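Local coordinates for hypothetical protein yfcE (Escherichia coli, PDB 1SU1) that is of unknown function but belongs to the calcineurin-like phosphoesterase superfamily and binds zinc ions at two sites built from aspartate, histidine and, in one of them, asparagine side chains, at residues E46-S51 against N85-K90; D61-G66 against K79-L84; E162-N167 against A202-N207. All coordinates share one frame; numbering follows the deposited sequence.

In the fold
Contacts 1 and 2 belong to the helical layer beside the six-stranded sheet, and contact 3 joins that sheet to the five-stranded one. The first two adjoin in sequence at residues 84 and 85, where helix 77-85 gives way to the loop used in contact 1, and their centres are 15 Å apart. Along the chain, both segments of contact 2 fall between those of contact 1. Of the three, only contact 2 includes a zinc ligand: Asp61 binds one zinc ion, and the side chain of Val62 lies about 10 Å from another. Contact 3 follows later in the sequence, its centre about 25 Å from that of contact 1 and about 28 Å from that of contact 2; contacts 2 and 3 lie on opposite sides of the chain's centre.

Contact 1: E46-S51 against N85-K90; sequences ELFAQS and NEVAHK
Phe48 of helix 38-51 carries this small contact, its ring edge pressed against Val87 and the root of the Lys90 side chain. CB leaves the helix toward the loop, and CG lies anti to the backbone N (chi1 177°), which carries the ring out to the loop. The ortho carbon CD2 skims Val87 CG2 at 4.1 Å. One atom further, Phe48 CE2 makes the closest approach, 3.6 Å from the same methyl. The ring tip then turns to the lysine, with Phe48 CZ 4.1 Å from Lys90 CB. Both partners lie at the rim near the ring plane. The lysine chain runs on extended past CG.

At the backbone of the same residue, Phe48 O takes two donors from Ser51, its backbone N and its hydroxyl, with Ser51 OG 2.8 Å from Phe48 O. Leu47 and Phe48 also pack on Met29 of strand 27-31, while the backbone of Lys90 bonds to Leu56 in strand 55-58. The contact thus lies between two successive beta-alpha-beta crossovers, with helix 38-51 meeting the loop that leads from helix 77-85 into the edge strand 91-93.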
loop_
_atom_site.group_PDB
_atom_site.type_symbol
_atom_site.label_atom_id
_atom_site.label_comp_id
_atom_site.label_asym_id
_atom_site.label_seq_id
_atom_site.Cartn_x
_atom_site.Cartn_y
_atom_site.Cartn_z
ATOM N N GLU A 46 9.302 -0.961 -32.133
ATOM C CA GLU A 46 9.565 -1.494 -33.473
ATOM C C GLU A 46 10.364 -2.784 -33.297
ATOM O O GLU A 46 10.135 -3.769 -33.999
ATOM C CB GLU A 46 10.312 -0.480 -34.364
ATOM C CG GLU A 46 11.842 -0.480 -34.278
ATOM C CD GLU A 46 12.502 0.317 -35.415
ATOM O OE1 GLU A 46 12.440 1.567 -35.408
ATOM O OE2 GLU A 46 13.078 -0.318 -36.323
ATOM N N LEU A 47 11.271 -2.791 -32.325
ATOM C CA LEU A 47 12.065 -3.982 -32.051
ATOM C C LEU A 47 11.170 -5.101 -31.524
ATOM O O LEU A 47 11.323 -6.265 -31.914
ATOM C CB LEU A 47 13.169 -3.669 -31.040
ATOM C CG LEU A 47 14.302 -2.790 -31.585
ATOM C CD1 LEU A 47 15.242 -2.380 -30.476
ATOM C CD2 LEU A 47 15.057 -3.558 -32.665
ATOM N N PHE A 48 10.217 -4.752 -30.662
ATOM C CA PHE A 48 9.314 -5.758 -30.119
ATOM C C PHE A 48 8.534 -6.426 -31.240
ATOM O O PHE A 48 8.425 -7.652 -31.291
ATOM C CB PHE A 48 8.326 -5.143 -29.115
ATOM C CG PHE A 48 7.316 -6.129 -28.588
ATOM C CD1 PHE A 48 7.736 -7.296 -27.949
ATOM C CD2 PHE A 48 5.953 -5.903 -28.742
ATOM C CE1 PHE A 48 6.811 -8.227 -27.473
ATOM C CE2 PHE A 48 5.017 -6.830 -28.266
ATOM C CZ PHE A 48 5.450 -7.991 -27.633
ATOM N N ALA A 49 7.980 -5.614 -32.132
ATOM C CA ALA A 49 7.201 -6.140 -33.253
ATOM C C ALA A 49 8.004 -7.082 -34.157
ATOM O O ALA A 49 7.424 -7.925 -34.836
ATOM C CB ALA A 49 6.634 -4.991 -34.078
ATOM N N GLN A 50 9.329 -6.953 -34.157
ATOM C CA GLN A 50 10.176 -7.798 -35.006
ATOM C C GLN A 50 10.748 -9.013 -34.277
ATOM O O GLN A 50 11.156 -9.994 -34.913
ATOM C CB GLN A 50 11.348 -6.979 -35.570
ATOM C CG GLN A 50 10.938 -5.666 -36.207
ATOM C CD GLN A 50 12.123 -4.857 -36.705
ATOM O OE1 GLN A 50 13.237 -4.972 -36.188
ATOM N NE2 GLN A 50 11.882 -4.017 -37.701
ATOM N N SER A 51 10.775 -8.936 -32.948
ATOM C CA SER A 51 11.344 -9.985 -32.101
ATOM C C SER A 51 10.681 -11.351 -32.124
ATOM O O SER A 51 11.354 -12.368 -31.999
ATOM C CB SER A 51 11.368 -9.509 -30.644
ATOM O OG SER A 51 10.050 -9.549 -30.103
ATOM N N ASN A 85 -0.163 1.817 -25.414
ATOM C CA ASN A 85 -1.487 1.199 -25.429
ATOM C C ASN A 85 -1.828 0.415 -26.689
ATOM O O ASN A 85 -2.730 -0.435 -26.672
ATOM C CB ASN A 85 -2.573 2.247 -25.153
ATOM C CG ASN A 85 -2.652 2.615 -23.667
ATOM O OD1 ASN A 85 -2.254 1.825 -22.805
ATOM N ND2 ASN A 85 -3.162 3.804 -23.368
ATOM N N GLU A 86 -1.120 0.684 -27.785
ATOM C CA GLU A 86 -1.385 -0.043 -29.028
ATOM C C GLU A 86 -1.045 -1.523 -28.848
ATOM O O GLU A 86 -1.583 -2.381 -29.549
ATOM C CB GLU A 86 -0.580 0.558 -30.193
ATOM C CG GLU A 86 -1.152 1.883 -30.714
ATOM C CD GLU A 86 -0.199 2.644 -31.643
ATOM O OE1 GLU A 86 -0.554 3.771 -32.054
ATOM O OE2 GLU A 86 0.899 2.130 -31.959
ATOM N N VAL A 87 -0.174 -1.827 -27.891
ATOM C CA VAL A 87 0.211 -3.215 -27.658
ATOM C C VAL A 87 -0.107 -3.691 -26.218
ATOM O O VAL A 87 0.473 -4.661 -25.718
ATOM C CB VAL A 87 1.728 -3.403 -27.995
ATOM C CG1 VAL A 87 2.603 -2.774 -26.921
ATOM C CG2 VAL A 87 2.042 -4.870 -28.187
ATOM N N ALA A 88 -1.055 -3.010 -25.573
ATOM C CA ALA A 88 -1.462 -3.318 -24.198
ATOM C C ALA A 88 -1.660 -4.807 -23.908
ATOM O O ALA A 88 -1.169 -5.320 -22.903
ATOM C CB ALA A 88 -2.745 -2.545 -23.849
ATOM N N HIS A 89 -2.370 -5.499 -24.792
ATOM C CA HIS A 89 -2.642 -6.921 -24.616
ATOM C C HIS A 89 -1.416 -7.832 -24.563
ATOM O O HIS A 89 -1.544 -9.034 -24.313
ATOM C CB HIS A 89 -3.593 -7.407 -25.715
ATOM C CG HIS A 89 -3.076 -7.190 -27.105
ATOM N ND1 HIS A 89 -2.746 -5.941 -27.589
ATOM C CD2 HIS A 89 -2.832 -8.061 -28.112
ATOM C CE1 HIS A 89 -2.320 -6.054 -28.835
ATOM N NE2 HIS A 89 -2.364 -7.329 -29.178
ATOM N N LYS A 90 -0.227 -7.283 -24.779
ATOM C CA LYS A 90 0.972 -8.115 -24.737
ATOM C C LYS A 90 2.020 -7.640 -23.743
ATOM O O LYS A 90 3.162 -8.102 -23.766
ATOM C CB LYS A 90 1.588 -8.229 -26.134
ATOM C CG LYS A 90 0.751 -9.078 -27.082
ATOM C CD LYS A 90 1.408 -9.242 -28.428
ATOM C CE LYS A 90 0.659 -10.258 -29.271
ATOM N NZ LYS A 90 1.226 -10.369 -30.647
#

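Contact 2: D61-G66 against K79-L84; sequences DVLNHG and KVVERL. Unlike the reference sequence in segment 79-84: Val81 (reference Ala). With ZN (zinc ion), chain E.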
loop_
_atom_site.group_PDB
_atom_site.type_symbol
_atom_site.label_atom_id
_atom_site.label_comp_id
_atom_site.label_asym_id
_atom_site.label_seq_id
_atom_site.Cartn_x
_atom_site.Cartn_y
_atom_site.Cartn_z
ATOM N N ASP A 61 8.876 2.507 -14.116
ATOM C CA ASP A 61 9.239 3.912 -14.318
ATOM C C ASP A 61 9.006 4.228 -15.793
ATOM O O ASP A 61 9.941 4.432 -16.587
ATOM C CB ASP A 61 10.683 4.156 -13.863
ATOM C CG ASP A 61 10.822 4.102 -12.341
ATOM O OD1 ASP A 61 9.949 3.475 -11.702
ATOM O OD2 ASP A 61 11.794 4.657 -11.786
ATOM N N VAL A 62 7.714 4.235 -16.113
ATOM C CA VAL A 62 7.181 4.429 -17.441
ATOM C C VAL A 62 7.069 5.862 -17.981
ATOM O O VAL A 62 7.702 6.186 -18.986
ATOM C CB VAL A 62 5.802 3.738 -17.507
ATOM C CG1 VAL A 62 5.294 3.681 -18.933
ATOM C CG2 VAL A 62 5.907 2.330 -16.912
ATOM N N LEU A 63 6.283 6.714 -17.323
ATOM C CA LEU A 63 6.066 8.079 -17.804
ATOM C C LEU A 63 6.770 9.239 -17.113
ATOM O O LEU A 63 7.158 10.216 -17.765
ATOM C CB LEU A 63 4.571 8.372 -17.814
ATOM C CG LEU A 63 3.707 7.308 -18.490
ATOM C CD1 LEU A 63 2.239 7.651 -18.306
ATOM C CD2 LEU A 63 4.065 7.223 -19.976
ATOM N N ASN A 64 6.926 9.153 -15.797
ATOM C CA ASN A 64 7.561 10.231 -15.039
ATOM C C ASN A 64 9.087 10.218 -15.175
ATOM O O ASN A 64 9.727 9.166 -15.074
ATOM C CB ASN A 64 7.106 10.124 -13.571
ATOM C CG ASN A 64 7.880 11.017 -12.629
ATOM O OD1 ASN A 64 8.158 12.183 -12.918
ATOM N ND2 ASN A 64 8.214 10.473 -11.470
ATOM N N HIS A 65 9.664 11.391 -15.428
ATOM C CA HIS A 65 11.111 11.501 -15.575
ATOM C C HIS A 65 11.835 11.236 -14.260
ATOM O O HIS A 65 12.975 10.766 -14.253
ATOM C CB HIS A 65 11.490 12.891 -16.110
ATOM C CG HIS A 65 11.128 14.021 -15.196
ATOM N ND1 HIS A 65 12.010 14.549 -14.277
ATOM C CD2 HIS A 65 9.978 14.725 -15.057
ATOM C CE1 HIS A 65 11.423 15.529 -13.615
ATOM N NE2 HIS A 65 10.188 15.658 -14.067
ATOM N N GLY A 66 11.161 11.524 -13.151
ATOM C CA GLY A 66 11.771 11.332 -11.852
ATOM C C GLY A 66 12.295 12.666 -11.357
ATOM O O GLY A 66 13.084 13.305 -12.047
ATOM N N LYS A 79 2.335 11.259 -25.290
ATOM C CA LYS A 79 2.465 10.456 -26.504
ATOM C C LYS A 79 2.937 9.038 -26.202
ATOM O O LYS A 79 2.482 8.088 -26.830
ATOM C CB LYS A 79 3.417 11.132 -27.503
ATOM C CG LYS A 79 3.338 10.557 -28.911
ATOM C CD LYS A 79 1.957 10.767 -29.527
ATOM C CE LYS A 79 1.879 10.176 -30.934
ATOM N NZ LYS A 79 0.543 10.389 -31.569
ATOM N N VAL A 80 3.852 8.882 -25.251
ATOM C CA VAL A 80 4.313 7.531 -24.908
ATOM C C VAL A 80 3.119 6.646 -24.525
ATOM O O VAL A 80 3.088 5.449 -24.851
ATOM C CB VAL A 80 5.319 7.539 -23.738
ATOM C CG1 VAL A 80 5.571 6.122 -23.258
ATOM C CG2 VAL A 80 6.633 8.165 -24.184
ATOM N N VAL A 81 2.123 7.251 -23.872
ATOM C CA VAL A 81 0.923 6.529 -23.451
ATOM C C VAL A 81 0.159 5.939 -24.637
ATOM O O VAL A 81 -0.173 4.748 -24.644
ATOM C CB VAL A 81 -0.034 7.457 -22.650
ATOM C CG1 VAL A 81 -1.357 6.761 -22.400
ATOM C CG2 VAL A 81 0.611 7.854 -21.343
ATOM N N GLU A 82 -0.142 6.781 -25.622
ATOM C CA GLU A 82 -0.858 6.348 -26.824
ATOM C C GLU A 82 -0.129 5.182 -27.486
ATOM O O GLU A 82 -0.749 4.202 -27.904
ATOM C CB GLU A 82 -0.955 7.492 -27.846
ATOM C CG GLU A 82 -2.102 8.458 -27.653
ATOM C CD GLU A 82 -2.013 9.659 -28.603
ATOM O OE1 GLU A 82 -1.782 9.442 -29.818
ATOM O OE2 GLU A 82 -2.179 10.813 -28.136
ATOM N N ARG A 83 1.192 5.301 -27.581
ATOM C CA ARG A 83 2.005 4.271 -28.219
ATOM C C ARG A 83 2.066 2.950 -27.445
ATOM O O ARG A 83 1.950 1.873 -28.037
ATOM C CB ARG A 83 3.416 4.810 -28.466
ATOM C CG ARG A 83 3.493 5.880 -29.574
ATOM C CD ARG A 83 3.172 5.290 -30.952
ATOM N NE ARG A 83 3.716 6.091 -32.048
ATOM C CZ ARG A 83 3.104 7.133 -32.607
ATOM N NH1 ARG A 83 1.909 7.515 -32.182
ATOM N NH2 ARG A 83 3.692 7.799 -33.592
ATOM N N LEU A 84 2.240 3.011 -26.124
ATOM C CA LEU A 84 2.282 1.766 -25.359
ATOM C C LEU A 84 0.926 1.056 -25.373
ATOM O O LEU A 84 0.866 -0.171 -25.384
ATOM C CB LEU A 84 2.737 2.027 -23.917
ATOM C CG LEU A 84 4.206 2.439 -23.756
ATOM C CD1 LEU A 84 4.502 2.772 -22.311
ATOM C CD2 LEU A 84 5.110 1.307 -24.246
HETATM ZN ZN ZN E . 13.434 3.619 -10.464
#
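Leu63 pushes its forked end against Val80 and Val81, neighbours on helix 77-85, and here the packing is tightest. Its CG stands anti to the carbonyl carbon (chi1 -49°), swinging the two methyls over to the helix. Leu63 CD1 comes within 3.5 Å of Val81 CG2, closer than usual for two carbons, and the side chains cross at about a right angle. The Leu63 and Val80 side chains run past each other in opposite directions, with Leu63 CD2 3.8 Å from Val80 CG1. One helical turn after Val80, Leu84 CD1 touches Val62 CG1 at 3.6 Å, a single methyl pair. All five residues are buried.

The loop bearing these side chains follows strand 55-58 and carries one of the metal-binding sequences of the calcineurin-like fold. Asp61 OD2 binds zinc at 2.4 Å, together with Asn97, His129 and His151, while Asp61 OD1 accepts from the backbone N of Cys98, so both carboxylate oxygens are held. Beyond it, Asn64 forms an Asx turn in which Gly66 N meets Asn64 OD1 at 3.1 Å from above the amide plane. His65 NE2 bonds to the Tyr75 hydroxyl of a second subunit.

Across the helix, the side turned from the loop is polar and looser: the Lys79 ammonium forms a salt bridge to Glu82 three residues later, Lys79 NZ to Glu82 OE1 3.1 Å, with the glutamate exposed to solvent.

Contact 3: E162-N167 against A202-N207; sequences EIFHFN and AQVAIN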
loop_
_atom_site.group_PDB
_atom_site.type_symbol
_atom_site.label_atom_id
_atom_site.label_comp_id
_atom_site.label_asym_id
_atom_site.label_seq_id
_atom_site.Cartn_x
_atom_site.Cartn_y
_atom_site.Cartn_z
ATOM N N GLU A 162 24.962 -17.864 -5.938
ATOM C CA GLU A 162 24.196 -19.016 -6.388
ATOM C C GLU A 162 23.036 -18.671 -7.319
ATOM O O GLU A 162 22.356 -19.567 -7.832
ATOM C CB GLU A 162 23.678 -19.804 -5.183
ATOM C CG GLU A 162 22.937 -18.979 -4.137
ATOM C CD GLU A 162 23.849 -18.036 -3.356
ATOM O OE1 GLU A 162 24.189 -16.950 -3.876
ATOM O OE2 GLU A 162 24.230 -18.387 -2.218
ATOM N N ILE A 163 22.800 -17.382 -7.535
ATOM C CA ILE A 163 21.727 -16.969 -8.430
ATOM C C ILE A 163 22.265 -16.070 -9.540
ATOM O O ILE A 163 23.424 -15.652 -9.512
ATOM C CB ILE A 163 20.599 -16.206 -7.685
ATOM C CG1 ILE A 163 21.170 -14.965 -6.996
ATOM C CG2 ILE A 163 19.915 -17.134 -6.682
ATOM C CD1 ILE A 163 20.114 -13.942 -6.609
ATOM N N PHE A 164 21.409 -15.772 -10.510
ATOM C CA PHE A 164 21.780 -14.921 -11.631
ATOM C C PHE A 164 21.131 -13.547 -11.488
ATOM O O PHE A 164 19.970 -13.444 -11.094
ATOM C CB PHE A 164 21.302 -15.546 -12.947
ATOM C CG PHE A 164 21.974 -16.841 -13.295
ATOM C CD1 PHE A 164 23.299 -16.861 -13.729
ATOM C CD2 PHE A 164 21.276 -18.044 -13.204
ATOM C CE1 PHE A 164 23.923 -18.068 -14.070
ATOM C CE2 PHE A 164 21.886 -19.254 -13.539
ATOM C CZ PHE A 164 23.218 -19.269 -13.976
ATOM N N HIS A 165 21.882 -12.497 -11.797
ATOM C CA HIS A 165 21.350 -11.134 -11.764
ATOM C C HIS A 165 21.251 -10.659 -13.218
ATOM O O HIS A 165 22.177 -10.879 -14.016
ATOM C CB HIS A 165 22.275 -10.176 -11.002
ATOM C CG HIS A 165 22.301 -10.390 -9.522
ATOM N ND1 HIS A 165 22.754 -9.428 -8.645
ATOM C CD2 HIS A 165 21.968 -11.461 -8.764
ATOM C CE1 HIS A 165 22.703 -9.897 -7.413
ATOM N NE2 HIS A 165 22.230 -11.129 -7.457
ATOM N N PHE A 166 20.139 -10.011 -13.561
ATOM C CA PHE A 166 19.949 -9.497 -14.910
ATOM C C PHE A 166 19.231 -8.144 -14.867
ATOM O O PHE A 166 18.135 -8.039 -14.307
ATOM C CB PHE A 166 19.151 -10.485 -15.768
ATOM C CG PHE A 166 18.913 -9.999 -17.179
ATOM C CD1 PHE A 166 19.979 -9.838 -18.072
ATOM C CD2 PHE A 166 17.629 -9.678 -17.609
ATOM C CE1 PHE A 166 19.762 -9.363 -19.371
ATOM C CE2 PHE A 166 17.403 -9.203 -18.905
ATOM C CZ PHE A 166 18.474 -9.046 -19.787
ATOM N N ASN A 167 19.864 -7.124 -15.457
ATOM C CA ASN A 167 19.332 -5.762 -15.524
ATOM C C ASN A 167 19.556 -5.230 -16.947
ATOM O O ASN A 167 20.694 -5.054 -17.361
ATOM C CB ASN A 167 20.060 -4.875 -14.507
ATOM C CG ASN A 167 19.469 -3.473 -14.411
ATOM O OD1 ASN A 167 18.838 -2.973 -15.355
ATOM N ND2 ASN A 167 19.692 -2.818 -13.256
ATOM N N ALA A 202 26.053 -7.190 -22.814
ATOM C CA ALA A 202 26.318 -8.205 -21.792
ATOM C C ALA A 202 25.329 -9.343 -21.954
ATOM O O ALA A 202 24.209 -9.134 -22.418
ATOM C CB ALA A 202 26.181 -7.591 -20.408
ATOM N N GLN A 203 25.739 -10.554 -21.601
ATOM C CA GLN A 203 24.838 -11.691 -21.709
ATOM C C GLN A 203 25.278 -12.827 -20.783
ATOM O O GLN A 203 26.460 -12.952 -20.442
ATOM C CB GLN A 203 24.744 -12.176 -23.169
ATOM C CG GLN A 203 26.072 -12.539 -23.806
ATOM C CD GLN A 203 25.961 -12.948 -25.291
ATOM O OE1 GLN A 203 26.948 -13.361 -25.892
ATOM N NE2 GLN A 203 24.762 -12.847 -25.867
ATOM N N VAL A 204 24.320 -13.646 -20.359
ATOM C CA VAL A 204 24.636 -14.754 -19.469
ATOM C C VAL A 204 23.754 -15.936 -19.812
ATOM O O VAL A 204 22.582 -15.770 -20.166
ATOM C CB VAL A 204 24.436 -14.343 -17.969
ATOM C CG1 VAL A 204 22.971 -13.990 -17.704
ATOM C CG2 VAL A 204 24.899 -15.463 -17.044
ATOM N N ALA A 205 24.331 -17.129 -19.745
ATOM C CA ALA A 205 23.576 -18.346 -20.022
ATOM C C ALA A 205 23.159 -18.889 -18.657
ATOM O O ALA A 205 23.988 -19.042 -17.760
ATOM C CB ALA A 205 24.442 -19.368 -20.738
ATOM N N ILE A 206 21.878 -19.185 -18.503
ATOM C CA ILE A 206 21.380 -19.685 -17.231
ATOM C C ILE A 206 21.154 -21.200 -17.178
ATOM O O ILE A 206 20.450 -21.687 -16.305
ATOM C CB ILE A 206 20.064 -18.974 -16.845
ATOM C CG1 ILE A 206 18.982 -19.255 -17.894
ATOM C CG2 ILE A 206 20.310 -17.467 -16.714
ATOM C CD1 ILE A 206 17.647 -18.582 -17.609
ATOM N N ASN A 207 21.756 -21.952 -18.090
ATOM C CA ASN A 207 21.597 -23.407 -18.117
ATOM C C ASN A 207 22.113 -24.015 -16.832
ATOM O O ASN A 207 23.142 -23.599 -16.308
ATOM C CB ASN A 207 22.388 -23.992 -19.282
ATOM C CG ASN A 207 21.965 -23.426 -20.623
ATOM O OD1 ASN A 207 21.277 -24.101 -21.396
ATOM N ND2 ASN A 207 22.403 -22.202 -20.926
#
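Phe164 reaches from strand 163-167 to Val204 and Ile206, bridging the two mixed sheets of the beta sandwich. Its strand belongs to the five-stranded sheet, whereas 200-205 is an outermost strand of the six-stranded one.

At the start of the second segment, Ala202 points inward, against Ala157 of the facing sheet and Val192 of its own. Gln203 turns the other way, and its amide nitrogen bonds to the Ser191 hydroxyl. Val204 is again directed at the opposing sheet. Its CG2, anti to the backbone N, lies 3.9 Å from Phe164 CD1 and approaches the ring obliquely. The methyl of Ala205 faces away, yet its carbonyl comes near the ring, with Ala205 O 3.8 Å from Phe164 CE1.

The strand has ended by Ile206, whose backbone and branch pass across the ring: Ile206 CA lies 3.8 Å from Phe164 CZ. Its CG1 leads off from Phe164, and the side chain also packs on Val146 of strand 146-148. With CG2 beside the backbone N, that methyl is left over the aromatic face in a CH-pi contact, Ile206 CG2 standing 3.9 Å from the Phe164 ring centroid and 19° off the ring normal, shifted toward CD2.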